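MTH0777 (Methanothermobacter thermautotrophicus, PDB 1KJN) is of unknown function but folds as a Rossmann-like alpha/beta domain of the DUF1890 family and assembles as a dimer. Local coordinates at residues G7-V12 against H30-K35; R49-A54 against D62-L67; E68-E73 against V96-I101; A90-L95 against N123-T128; E132-R137 against D150-E155. All coordinates share one frame; numbering follows the deposited sequence.

Interaction 1 (G7-V12 against H30-K35)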
# COMPACT_ATOMS: atom_id res chain seq x y z
N GLY A 7 9.43 8.40 -23.31
CA GLY A 7 10.30 8.91 -22.27
C GLY A 7 10.32 8.14 -20.97
O GLY A 7 9.71 7.08 -20.84
N LYS A 8 11.03 8.70 -20.00
CA LYS A 8 11.18 8.09 -18.69
C LYS A 8 10.74 9.07 -17.63
O LYS A 8 10.87 10.29 -17.77
CB LYS A 8 12.65 7.69 -18.48
CG LYS A 8 13.13 6.61 -19.46
CD LYS A 8 14.63 6.41 -19.41
CE LYS A 8 15.10 5.91 -18.06
NZ LYS A 8 16.59 6.03 -17.93
N ALA A 9 10.16 8.52 -16.57
CA ALA A 9 9.72 9.35 -15.47
C ALA A 9 10.33 8.84 -14.17
O ALA A 9 10.60 7.65 -14.02
CB ALA A 9 8.21 9.35 -15.39
N LEU A 10 10.65 9.77 -13.29
CA LEU A 10 11.22 9.42 -11.99
C LEU A 10 10.21 9.83 -10.93
O LEU A 10 9.69 10.95 -10.95
CB LEU A 10 12.56 10.11 -11.73
CG LEU A 10 13.23 9.84 -10.38
CD1 LEU A 10 13.61 8.37 -10.30
CD2 LEU A 10 14.47 10.73 -10.21
N MSE A 11 9.93 8.90 -10.03
CA MSE A 11 8.98 9.11 -8.95
C MSE A 11 9.70 9.03 -7.61
O MSE A 11 10.30 8.00 -7.27
CB MSE A 11 7.87 8.05 -9.02
CG MSE A 11 6.79 8.23 -7.96
SE MSE A 11 5.22 7.08 -8.25
CE MSE A 11 4.60 7.90 -9.89
N VAL A 12 9.61 10.11 -6.84
CA VAL A 12 10.29 10.20 -5.54
C VAL A 12 9.30 10.06 -4.40
O VAL A 12 8.28 10.75 -4.38
CB VAL A 12 11.00 11.57 -5.40
CG1 VAL A 12 11.74 11.67 -4.07
CG2 VAL A 12 11.96 11.77 -6.57
N HIS A 30 1.28 3.67 -12.59
CA HIS A 30 0.49 2.95 -13.56
C HIS A 30 -0.09 3.96 -14.55
O HIS A 30 -0.17 3.67 -15.74
CB HIS A 30 -0.64 2.19 -12.89
CG HIS A 30 -1.61 1.58 -13.86
ND1 HIS A 30 -2.90 2.04 -14.01
CD2 HIS A 30 -1.48 0.53 -14.70
CE1 HIS A 30 -3.53 1.29 -14.89
NE2 HIS A 30 -2.69 0.36 -15.33
N LYS A 31 -0.52 5.12 -14.06
CA LYS A 31 -1.08 6.14 -14.95
C LYS A 31 -0.02 6.57 -15.96
O LYS A 31 -0.31 6.72 -17.15
CB LYS A 31 -1.54 7.36 -14.15
CG LYS A 31 -2.71 7.09 -13.25
CD LYS A 31 -3.99 6.81 -14.05
CE LYS A 31 -4.68 8.09 -14.49
NZ LYS A 31 -6.00 7.79 -15.12
N LEU A 32 1.21 6.75 -15.49
CA LEU A 32 2.30 7.17 -16.33
C LEU A 32 2.67 6.12 -17.36
O LEU A 32 2.94 6.45 -18.52
CB LEU A 32 3.52 7.58 -15.48
CG LEU A 32 3.33 8.89 -14.69
CD1 LEU A 32 4.50 9.15 -13.75
CD2 LEU A 32 3.16 10.05 -15.65
N LYS A 33 2.66 4.85 -16.96
CA LYS A 33 2.99 3.74 -17.87
C LYS A 33 1.91 3.61 -18.94
O LYS A 33 2.17 3.11 -20.03
CB LYS A 33 3.12 2.42 -17.11
CG LYS A 33 4.41 2.30 -16.29
CD LYS A 33 4.43 1.04 -15.42
CE LYS A 33 4.43 -0.25 -16.25
NZ LYS A 33 5.52 -0.28 -17.29
N LYS A 34 0.70 4.03 -18.59
CA LYS A 34 -0.44 4.00 -19.48
C LYS A 34 -0.15 5.03 -20.57
O LYS A 34 -0.61 4.90 -21.70
CB LYS A 34 -1.70 4.39 -18.70
CG LYS A 34 -2.97 3.70 -19.10
CD LYS A 34 -2.93 2.22 -18.81
CE LYS A 34 -4.23 1.56 -19.25
NZ LYS A 34 -4.09 0.08 -19.42
N LYS A 35 0.60 6.07 -20.21
CA LYS A 35 0.96 7.12 -21.16
C LYS A 35 2.25 6.80 -21.96
O LYS A 35 2.72 7.63 -22.72
CB LYS A 35 1.12 8.47 -20.44
CG LYS A 35 -0.18 9.10 -19.96
CD LYS A 35 0.15 10.32 -19.13
CE LYS A 35 -1.08 11.10 -18.74
NZ LYS A 35 -1.66 11.79 -19.92
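In the first beta-alpha-beta unit of this Rossmann-like fold, L32 near the end of helix 21-34 leans on A9 and M11 of strand 8-12, the strand from which that helix rises. One methyl makes both contacts. L32 CD1 lies 4.1 Å from A9 CB and also 4.1 Å from M11 CE. A9 and M11 are two residues apart, and their CB atoms leave the strand on the face turned to the helix. L10, between them, points to the other face, where it meets T40 and T42. A9 CA lies 7.8 Å from L32 CA, a spacing that a single methyl on the strand side allows. M11, a selenomethionine, has to reach further. It runs out with CG trans to the backbone N (chi1 -177°) and then bends at its last torsion (chi3 -66°), which turns the terminal CE in toward L32. The leucine branches at CG, so one arm can serve the strand; the side chain as a whole also touches F37, V39 and F81. The lysines flanking L32 diverge: K33 NZ forms a salt bridge with D62, and K31 NZ makes a long, weak ion pair with D150. All three touching residues are buried and meet through carbon atoms alone, so the contact rests on dispersion and the exclusion of water, with its specificity set by shape and not by polar bonds.

Interaction 2 (R49-A54 against D62-L67)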
# COMPACT_ATOMS: atom_id res chain seq x y z
N ARG A 49 10.54 -1.29 -0.13
CA ARG A 49 10.07 -2.63 0.23
C ARG A 49 8.56 -2.70 0.21
O ARG A 49 8.00 -3.75 -0.08
CB ARG A 49 10.58 -3.09 1.61
CG ARG A 49 12.09 -3.20 1.73
CD ARG A 49 12.50 -4.05 2.92
NE ARG A 49 12.26 -5.45 2.60
CZ ARG A 49 13.18 -6.31 2.15
NH1 ARG A 49 14.43 -5.92 1.98
NH2 ARG A 49 12.82 -7.53 1.78
N LEU A 50 7.89 -1.60 0.56
CA LEU A 50 6.42 -1.61 0.56
C LEU A 50 5.89 -1.72 -0.86
O LEU A 50 4.94 -2.47 -1.12
CB LEU A 50 5.87 -0.36 1.26
CG LEU A 50 5.98 -0.41 2.79
CD1 LEU A 50 5.61 0.93 3.40
CD2 LEU A 50 5.08 -1.51 3.33
N VAL A 51 6.54 -1.00 -1.77
CA VAL A 51 6.17 -1.00 -3.18
C VAL A 51 6.36 -2.41 -3.74
O VAL A 51 5.47 -2.92 -4.40
CB VAL A 51 7.06 -0.00 -3.99
CG1 VAL A 51 6.81 -0.18 -5.51
CG2 VAL A 51 6.78 1.45 -3.55
N GLN A 52 7.49 -3.05 -3.43
CA GLN A 52 7.77 -4.40 -3.92
C GLN A 52 6.78 -5.44 -3.42
O GLN A 52 6.44 -6.36 -4.16
CB GLN A 52 9.19 -4.83 -3.54
CG GLN A 52 10.28 -4.14 -4.32
CD GLN A 52 11.62 -4.11 -3.58
OE1 GLN A 52 12.52 -3.34 -3.93
NE2 GLN A 52 11.74 -4.93 -2.53
N VAL A 53 6.35 -5.34 -2.17
CA VAL A 53 5.39 -6.32 -1.68
C VAL A 53 3.97 -6.01 -2.20
O VAL A 53 3.19 -6.93 -2.39
CB VAL A 53 5.43 -6.51 -0.13
CG1 VAL A 53 6.85 -6.84 0.34
CG2 VAL A 53 4.89 -5.30 0.57
N ALA A 54 3.68 -4.73 -2.47
CA ALA A 54 2.35 -4.36 -2.99
C ALA A 54 2.18 -4.67 -4.49
O ALA A 54 1.06 -4.76 -4.98
CB ALA A 54 2.03 -2.90 -2.72
N ASP A 62 8.75 0.09 -13.34
CA ASP A 62 9.76 -0.56 -14.16
C ASP A 62 11.11 -0.76 -13.49
O ASP A 62 11.79 -1.77 -13.72
CB ASP A 62 9.93 0.24 -15.45
CG ASP A 62 8.62 0.38 -16.20
OD1 ASP A 62 8.11 -0.66 -16.66
OD2 ASP A 62 8.07 1.50 -16.27
N GLU A 63 11.46 0.18 -12.64
CA GLU A 63 12.74 0.14 -11.96
C GLU A 63 12.61 0.81 -10.60
O GLU A 63 11.72 1.63 -10.38
CB GLU A 63 13.76 0.88 -12.84
CG GLU A 63 15.20 0.79 -12.35
CD GLU A 63 16.17 1.62 -13.18
OE1 GLU A 63 17.39 1.38 -13.05
OE2 GLU A 63 15.73 2.52 -13.94
N MSE A 64 13.50 0.44 -9.70
CA MSE A 64 13.53 1.01 -8.36
C MSE A 64 14.97 1.16 -7.90
O MSE A 64 15.75 0.23 -8.05
CB MSE A 64 12.76 0.15 -7.39
CG MSE A 64 11.27 0.41 -7.45
SE MSE A 64 10.46 -0.58 -6.07
CE MSE A 64 10.77 -2.30 -6.87
N VAL A 65 15.29 2.31 -7.31
CA VAL A 65 16.63 2.63 -6.85
C VAL A 65 16.57 3.41 -5.54
O VAL A 65 15.70 4.26 -5.37
CB VAL A 65 17.35 3.56 -7.85
CG1 VAL A 65 18.84 3.61 -7.57
CG2 VAL A 65 17.09 3.13 -9.28
N ASP A 66 17.52 3.16 -4.64
CA ASP A 66 17.61 3.87 -3.36
C ASP A 66 17.86 5.37 -3.58
O ASP A 66 18.50 5.77 -4.56
CB ASP A 66 18.70 3.21 -2.50
CG ASP A 66 19.39 4.17 -1.57
OD1 ASP A 66 20.47 4.67 -1.96
OD2 ASP A 66 18.86 4.43 -0.46
N LEU A 67 17.34 6.21 -2.69
CA LEU A 67 17.49 7.67 -2.83
C LEU A 67 18.91 8.16 -3.09
O LEU A 67 19.15 8.88 -4.06
CB LEU A 67 16.95 8.40 -1.60
CG LEU A 67 15.44 8.48 -1.43
CD1 LEU A 67 15.10 8.87 -0.00
CD2 LEU A 67 14.86 9.46 -2.42
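A selenium atom is the main point of touch here: the SE of selenomethionine M64, on strand 63-66, rests 3.7 Å from V51 CG1 on helix 45-54. It also lies 4.0 Å from V51 CB, so it sits against CB and the CG1 branch of the valine. The two side chains pass alongside one another, running in opposite directions. V51 presents CG1 because that methyl stands trans to its backbone N (chi1 171°). M64 leaves its strand toward the helix and stays extended through chi2 (-173°), which carries SE out to V51. Selenium stands where a methionine has sulfur, and the long, unbranched methionine chain suits this place, since the backbones are well apart: the nearest CA atoms, those of Q52 and M64, are 9.1 Å from each other. Q52 adds the aliphatic part of its stem, with CG 4.0 Å from M64 SE. The position of M64 CE, modelled still closer to Q52, is doubtful and carries no weight. Glutamine fits a border position like this one: it is partly exposed, its side chain crosses the selenomethionine obliquely, and its OE1 also comes within 4.1 Å of M64 SE. V51, by contrast, is buried and compact. Strand 63-66 is the outermost strand on its side of the sheet within this chain, hydrogen-bonded to strand 38-43, where M64 also touches V41. V51 also meets I22 of helix 21-34 and L13 of a loop, while L50 packs on H140 of the second subunit.

Interaction 3 (E68-E73 against V96-I101)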
# COMPACT_ATOMS: atom_id res chain seq x y z
N GLU A 68 19.84 7.76 -2.23
CA GLU A 68 21.23 8.20 -2.37
C GLU A 68 21.89 7.66 -3.63
O GLU A 68 22.63 8.39 -4.31
CB GLU A 68 22.02 7.86 -1.11
CG GLU A 68 21.53 8.67 0.09
CD GLU A 68 21.66 10.19 -0.13
OE1 GLU A 68 22.78 10.65 -0.42
OE2 GLU A 68 20.65 10.93 -0.01
N SER A 69 21.59 6.42 -3.98
CA SER A 69 22.16 5.84 -5.19
C SER A 69 21.67 6.62 -6.41
O SER A 69 22.45 6.95 -7.29
CB SER A 69 21.80 4.37 -5.32
OG SER A 69 22.34 3.65 -4.23
N CYS A 70 20.37 6.95 -6.42
CA CYS A 70 19.81 7.69 -7.55
C CYS A 70 20.46 9.07 -7.63
O CYS A 70 20.81 9.53 -8.71
CB CYS A 70 18.30 7.84 -7.39
SG CYS A 70 17.50 8.60 -8.80
N ILE A 71 20.58 9.74 -6.48
CA ILE A 71 21.18 11.06 -6.41
C ILE A 71 22.61 11.03 -6.92
O ILE A 71 23.11 12.00 -7.48
CB ILE A 71 21.19 11.59 -4.94
CG1 ILE A 71 19.82 12.15 -4.56
CG2 ILE A 71 22.27 12.68 -4.75
CD1 ILE A 71 19.75 12.62 -3.13
N ASN A 72 23.26 9.89 -6.73
CA ASN A 72 24.63 9.72 -7.14
C ASN A 72 24.82 9.39 -8.61
O ASN A 72 25.92 9.52 -9.13
CB ASN A 72 25.29 8.66 -6.28
CG ASN A 72 26.70 9.02 -5.90
OD1 ASN A 72 27.67 8.43 -6.41
ND2 ASN A 72 26.85 10.02 -5.04
N GLU A 73 23.75 8.98 -9.30
CA GLU A 73 23.85 8.61 -10.70
C GLU A 73 23.09 9.54 -11.65
O GLU A 73 23.30 9.53 -12.85
CB GLU A 73 23.31 7.18 -10.87
CG GLU A 73 24.30 6.15 -11.43
CD GLU A 73 25.53 5.97 -10.55
OE1 GLU A 73 25.38 5.80 -9.33
OE2 GLU A 73 26.65 6.01 -11.11
N VAL A 96 13.26 18.99 -4.21
CA VAL A 96 13.97 20.19 -4.67
C VAL A 96 15.29 19.79 -5.31
O VAL A 96 15.60 20.19 -6.44
CB VAL A 96 14.24 21.18 -3.49
CG1 VAL A 96 15.15 22.35 -3.94
CG2 VAL A 96 12.92 21.74 -2.96
N THR A 97 16.01 18.90 -4.63
CA THR A 97 17.30 18.44 -5.12
C THR A 97 17.14 17.74 -6.46
O THR A 97 17.83 18.05 -7.42
CB THR A 97 18.00 17.50 -4.12
OG1 THR A 97 18.20 18.17 -2.87
CG2 THR A 97 19.35 17.06 -4.68
N PHE A 98 16.20 16.80 -6.54
CA PHE A 98 16.00 16.07 -7.78
C PHE A 98 15.57 16.98 -8.92
O PHE A 98 15.94 16.77 -10.06
CB PHE A 98 14.97 14.95 -7.59
CG PHE A 98 15.51 13.72 -6.90
CD1 PHE A 98 16.44 12.90 -7.53
CD2 PHE A 98 15.08 13.37 -5.62
CE1 PHE A 98 16.91 11.74 -6.91
CE2 PHE A 98 15.54 12.22 -4.99
CZ PHE A 98 16.46 11.40 -5.63
N ALA A 99 14.78 18.00 -8.60
CA ALA A 99 14.30 18.92 -9.61
C ALA A 99 15.41 19.81 -10.16
O ALA A 99 15.43 20.10 -11.34
CB ALA A 99 13.16 19.77 -9.07
N GLY A 100 16.35 20.19 -9.30
CA GLY A 100 17.45 21.05 -9.71
C GLY A 100 18.36 20.34 -10.70
O GLY A 100 18.90 20.95 -11.62
N ILE A 101 18.49 19.03 -10.51
CA ILE A 101 19.30 18.20 -11.37
C ILE A 101 18.62 17.89 -12.71
O ILE A 101 19.23 17.97 -13.77
CB ILE A 101 19.61 16.87 -10.67
CG1 ILE A 101 20.52 17.10 -9.46
CG2 ILE A 101 20.20 15.86 -11.68
CD1 ILE A 101 20.73 15.86 -8.59
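The ring of F98 on helix 89-102 is met by two consecutive residues of helix 67-73, C70 and I71, where two helices on the same side of the Rossmann-like sheet lie together. C70 SG is 3.7 Å from F98 CE1, a cysteine sulfur-aromatic contact. The sulfur stands 4.9 Å from the ring centroid at 67° from the ring normal, an oblique approach. I71 brings its CG1 to 3.6 Å from F98 CZ, and the two side chains cross at about a right angle. The far end of the ring therefore does the touching, which suits a phenylalanine: it is long enough to span between the helices, and its CE1 and CZ take a sulfur and a methylene together. Next outward, the ring is seated by the sheet, with L10 and V12 of strand 8-12, T42 and L82 around it, and C70 too rests on L10 and T42. I71 is partly exposed and also packs on Y94, while L74 touches F98 and I101. F98 CE1 is shared between the two partners, for besides the sulfur it has I71 CG1 at 3.8 Å.

Interaction 4 (A90-L95 against N123-T128)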
# COMPACT_ATOMS: atom_id res chain seq x y z
N ALA A 90 11.47 16.82 4.92
CA ALA A 90 12.53 16.01 4.34
C ALA A 90 12.19 15.65 2.92
O ALA A 90 13.04 15.73 2.04
CB ALA A 90 12.79 14.75 5.17
N ALA A 91 10.94 15.23 2.68
CA ALA A 91 10.52 14.85 1.35
C ALA A 91 10.56 16.04 0.40
O ALA A 91 10.97 15.89 -0.75
CB ALA A 91 9.12 14.20 1.36
N ALA A 92 10.17 17.23 0.88
CA ALA A 92 10.20 18.42 0.01
C ALA A 92 11.64 18.76 -0.39
O ALA A 92 11.90 19.06 -1.56
CB ALA A 92 9.51 19.61 0.66
N ALA A 93 12.58 18.64 0.53
CA ALA A 93 13.98 18.95 0.20
C ALA A 93 14.50 17.99 -0.86
O ALA A 93 15.19 18.41 -1.78
CB ALA A 93 14.88 18.91 1.46
N TYR A 94 14.16 16.71 -0.75
CA TYR A 94 14.62 15.74 -1.75
C TYR A 94 14.07 16.11 -3.13
O TYR A 94 14.80 16.08 -4.12
CB TYR A 94 14.19 14.32 -1.39
CG TYR A 94 15.27 13.54 -0.66
CD1 TYR A 94 15.10 13.13 0.66
CD2 TYR A 94 16.47 13.23 -1.30
CE1 TYR A 94 16.11 12.43 1.33
CE2 TYR A 94 17.48 12.53 -0.63
CZ TYR A 94 17.29 12.13 0.68
OH TYR A 94 18.30 11.45 1.33
N LEU A 95 12.78 16.46 -3.19
CA LEU A 95 12.16 16.83 -4.46
C LEU A 95 12.89 18.03 -5.06
O LEU A 95 13.10 18.08 -6.27
CB LEU A 95 10.67 17.13 -4.29
CG LEU A 95 9.96 17.57 -5.58
CD1 LEU A 95 10.15 16.49 -6.65
CD2 LEU A 95 8.48 17.87 -5.36
N ASN A 123 3.68 26.34 0.29
CA ASN A 123 4.45 27.58 0.13
C ASN A 123 5.90 27.28 -0.19
O ASN A 123 6.48 27.88 -1.10
CB ASN A 123 4.36 28.44 1.38
CG ASN A 123 2.98 29.00 1.59
OD1 ASN A 123 2.25 29.24 0.64
ND2 ASN A 123 2.60 29.19 2.85
N GLU A 124 6.46 26.31 0.52
CA GLU A 124 7.84 25.91 0.33
C GLU A 124 8.15 25.49 -1.11
O GLU A 124 9.13 25.95 -1.70
CB GLU A 124 8.19 24.77 1.29
CG GLU A 124 9.57 24.15 1.08
CD GLU A 124 10.71 25.11 1.37
OE1 GLU A 124 10.63 26.31 1.01
OE2 GLU A 124 11.71 24.66 1.95
N ILE A 125 7.30 24.64 -1.68
CA ILE A 125 7.48 24.18 -3.06
C ILE A 125 7.32 25.34 -4.05
O ILE A 125 8.06 25.42 -5.03
CB ILE A 125 6.48 23.05 -3.41
CG1 ILE A 125 6.75 21.80 -2.56
CG2 ILE A 125 6.54 22.73 -4.90
CD1 ILE A 125 8.13 21.13 -2.81
N MSE A 126 6.37 26.24 -3.78
CA MSE A 126 6.13 27.41 -4.64
C MSE A 126 7.31 28.39 -4.67
O MSE A 126 7.65 28.93 -5.72
CB MSE A 126 4.89 28.17 -4.17
CG MSE A 126 3.60 27.41 -4.28
SE MSE A 126 2.07 28.55 -4.00
CE MSE A 126 1.45 28.58 -5.83
N GLU A 127 7.89 28.63 -3.50
CA GLU A 127 9.01 29.55 -3.36
C GLU A 127 10.34 28.97 -3.85
O GLU A 127 11.25 29.72 -4.20
CB GLU A 127 9.15 29.96 -1.89
CG GLU A 127 8.05 30.90 -1.41
CD GLU A 127 7.61 30.64 0.04
OE1 GLU A 127 8.46 30.28 0.89
OE2 GLU A 127 6.40 30.81 0.31
N THR A 128 10.43 27.65 -3.91
CA THR A 128 11.66 26.99 -4.33
C THR A 128 11.63 26.36 -5.72
O THR A 128 12.67 26.27 -6.39
CB THR A 128 12.07 25.88 -3.32
OG1 THR A 128 11.02 24.90 -3.24
CG2 THR A 128 12.30 26.47 -1.93
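I125 turns its CG1 to lie trans to its own carbonyl carbon and then bends at chi2 (-64°), which swings CD1 round to A92 and L95 although its CB does not aim at them. L95 answers with CG trans to the backbone N (chi1 178°), and the two side chains cross at about a right angle. CD1 of I125 ends 4.0 Å from A92 CB and 4.2 Å from L95 CD2, so a single methyl sits against two residues three positions apart on helix 89-102. Here helices 89-102 and 115-128, neighbours on one side of the parallel sheet of the Rossmann-like fold, come together. Alanine at 92 suits the place because a lone methyl lets the backbones draw in, with A92 CA 7.1 Å from I125 CA. L95 and I125 are larger and turn partly down to the sheet, both meeting A108 of strand 105-111. At the end of helix 115-128, T128 turns its hydroxyl back onto the preceding turn. Its OG1 gives a hydrogen bond of 2.7 Å to the backbone O of E124, with a C=O...O angle of 134° and the donor tilted from the carbonyl plane.

Interaction 5 (E132-R137 against D150-E155)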
# COMPACT_ATOMS: atom_id res chain seq x y z
N GLU A 132 4.14 21.88 -10.81
CA GLU A 132 2.70 21.82 -10.73
C GLU A 132 2.45 21.14 -9.37
O GLU A 132 3.17 20.22 -8.98
CB GLU A 132 2.15 20.96 -11.86
CG GLU A 132 0.81 21.44 -12.41
CD GLU A 132 0.96 22.61 -13.37
OE1 GLU A 132 1.65 22.46 -14.40
OE2 GLU A 132 0.38 23.68 -13.08
N ILE A 133 1.44 21.62 -8.64
CA ILE A 133 1.13 21.11 -7.31
C ILE A 133 -0.26 20.50 -7.11
O ILE A 133 -1.28 21.06 -7.53
CB ILE A 133 1.30 22.25 -6.27
CG1 ILE A 133 2.73 22.79 -6.30
CG2 ILE A 133 0.92 21.76 -4.87
CD1 ILE A 133 2.94 24.04 -5.47
N ILE A 134 -0.28 19.33 -6.48
CA ILE A 134 -1.53 18.65 -6.12
C ILE A 134 -1.45 18.52 -4.61
O ILE A 134 -0.49 17.95 -4.08
CB ILE A 134 -1.64 17.23 -6.71
CG1 ILE A 134 -1.97 17.30 -8.20
CG2 ILE A 134 -2.76 16.44 -6.01
CD1 ILE A 134 -1.97 15.95 -8.87
N ALA A 135 -2.41 19.10 -3.91
CA ALA A 135 -2.40 19.03 -2.46
C ALA A 135 -3.75 18.61 -1.89
O ALA A 135 -4.81 18.94 -2.44
CB ALA A 135 -1.97 20.36 -1.87
N ALA A 136 -3.72 17.86 -0.79
CA ALA A 136 -4.94 17.40 -0.14
C ALA A 136 -4.72 16.91 1.29
O ALA A 136 -3.65 16.37 1.63
CB ALA A 136 -5.61 16.31 -0.97
N ARG A 137 -5.72 17.12 2.13
CA ARG A 137 -5.70 16.70 3.52
C ARG A 137 -6.13 15.23 3.52
O ARG A 137 -7.32 14.91 3.59
CB ARG A 137 -6.69 17.54 4.35
CG ARG A 137 -6.29 19.01 4.51
CD ARG A 137 -7.44 19.90 5.04
NE ARG A 137 -8.46 20.13 4.02
CZ ARG A 137 -9.74 19.76 4.12
NH1 ARG A 137 -10.18 19.13 5.21
NH2 ARG A 137 -10.56 19.99 3.10
N ASP A 150 -6.07 11.90 -11.22
CA ASP A 150 -6.73 11.52 -12.48
C ASP A 150 -6.90 12.74 -13.38
O ASP A 150 -6.67 12.67 -14.59
CB ASP A 150 -8.12 10.94 -12.22
CG ASP A 150 -8.07 9.48 -11.84
OD1 ASP A 150 -7.09 8.78 -12.21
OD2 ASP A 150 -9.03 9.02 -11.20
N ARG A 151 -7.32 13.85 -12.77
CA ARG A 151 -7.55 15.10 -13.49
C ARG A 151 -6.28 15.64 -14.12
O ARG A 151 -6.25 15.96 -15.31
CB ARG A 151 -8.20 16.14 -12.56
CG ARG A 151 -9.56 15.69 -12.02
CD ARG A 151 -10.44 16.86 -11.57
NE ARG A 151 -11.78 16.45 -11.16
CZ ARG A 151 -12.62 15.69 -11.88
NH1 ARG A 151 -12.26 15.24 -13.07
NH2 ARG A 151 -13.82 15.39 -11.39
N PHE A 152 -5.22 15.70 -13.32
CA PHE A 152 -3.93 16.15 -13.79
C PHE A 152 -3.50 15.29 -14.98
O PHE A 152 -3.05 15.80 -16.00
CB PHE A 152 -2.89 16.01 -12.67
CG PHE A 152 -1.47 16.28 -13.12
CD1 PHE A 152 -0.96 17.56 -13.10
CD2 PHE A 152 -0.67 15.24 -13.58
CE1 PHE A 152 0.34 17.82 -13.53
CE2 PHE A 152 0.63 15.49 -14.01
CZ PHE A 152 1.14 16.79 -13.98
N MSE A 153 -3.67 13.98 -14.85
CA MSE A 153 -3.27 13.02 -15.88
C MSE A 153 -4.06 13.06 -17.19
O MSE A 153 -3.55 12.66 -18.23
CB MSE A 153 -3.30 11.61 -15.32
CG MSE A 153 -2.23 11.32 -14.28
SE MSE A 153 -0.45 11.30 -15.03
CE MSE A 153 0.53 11.12 -13.38
N GLU A 154 -5.33 13.45 -17.14
CA GLU A 154 -6.10 13.48 -18.37
C GLU A 154 -5.65 14.61 -19.31
O GLU A 154 -6.27 14.83 -20.35
CB GLU A 154 -7.61 13.54 -18.08
CG GLU A 154 -8.05 14.74 -17.30
CD GLU A 154 -9.53 14.74 -16.93
OE1 GLU A 154 -10.16 15.81 -16.95
OE2 GLU A 154 -10.06 13.66 -16.61
N GLU A 155 -4.52 15.25 -19.01
CA GLU A 155 -4.05 16.37 -19.83
C GLU A 155 -2.60 16.87 -19.76
O GLU A 155 -2.21 17.66 -20.64
CB GLU A 155 -4.94 17.58 -19.52
CG GLU A 155 -5.09 17.89 -18.01
CD GLU A 155 -6.27 18.81 -17.71
OE1 GLU A 155 -6.37 19.85 -18.40
OE2 GLU A 155 -7.11 18.49 -16.83
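F152 of helix 143-153 meets strand 132-136 at both ends of its side chain, I134 at the base and E132 near the tip. Starting at the base, F152 CB has I134 CD1 at 3.9 Å. Because CG then stands trans to the backbone N (chi1 172°), the ring is carried on past the isoleucine, whose CD1 lies obliquely to it. Further along, F152 CE1 is the atom that reaches E132, at 3.8 Å from its CG and 4.0 Å from its CB. E132 CG arrives at the ring edge, in the ring plane, so the glutamate offers its CH2 stem and not its charge. Beyond CG the E132 chain bends at chi2, and the carboxylate ends turned away from the ring plane, the two planes 46° apart. Residue types follow depth: I134 is buried and extends CD1 to the base of F152, F152 is a buried, flat filler, and E132 is exposed, with an aliphatic stem that can border the ring and a charged end suited to the surface. I133, between the two, points to the other face and touches I125. Strand 132-136 closes this side of the sheet within the chain, hydrogen-bonded to strand 105-111, where L107 meets E132, I134 and F152. On the same face, M153 turns toward T28, K31 and L32, setting helix 143-153 beside helix 21-34.

The five contacts clothe the two faces of one parallel sheet. Interactions 1, 2 and 5 anchor helices on one face, and interactions 3 and 4 pair helices on the other, sharing helix 89-102. Strand 8-12 serves both faces, V12 CG2 lying 3.6 Å from F98 CD2 of interaction 3. Interaction 2 reaches the same ring, with L67 CD2 3.8 Å from F98 CE2. Interactions 1 and 5 join where L32 CD2 lies 3.6 Å from M153 CE. E68 OE2 and Y94 OH, 2.8 Å apart, probably hydrogen-bond interaction 3 to interaction 4, and I125 CG2, 3.9 Å from I133 CD1, ties interaction 4 to interaction 5. Interactions 2 and 5, at the edge strands, have centres about 23 Å apart.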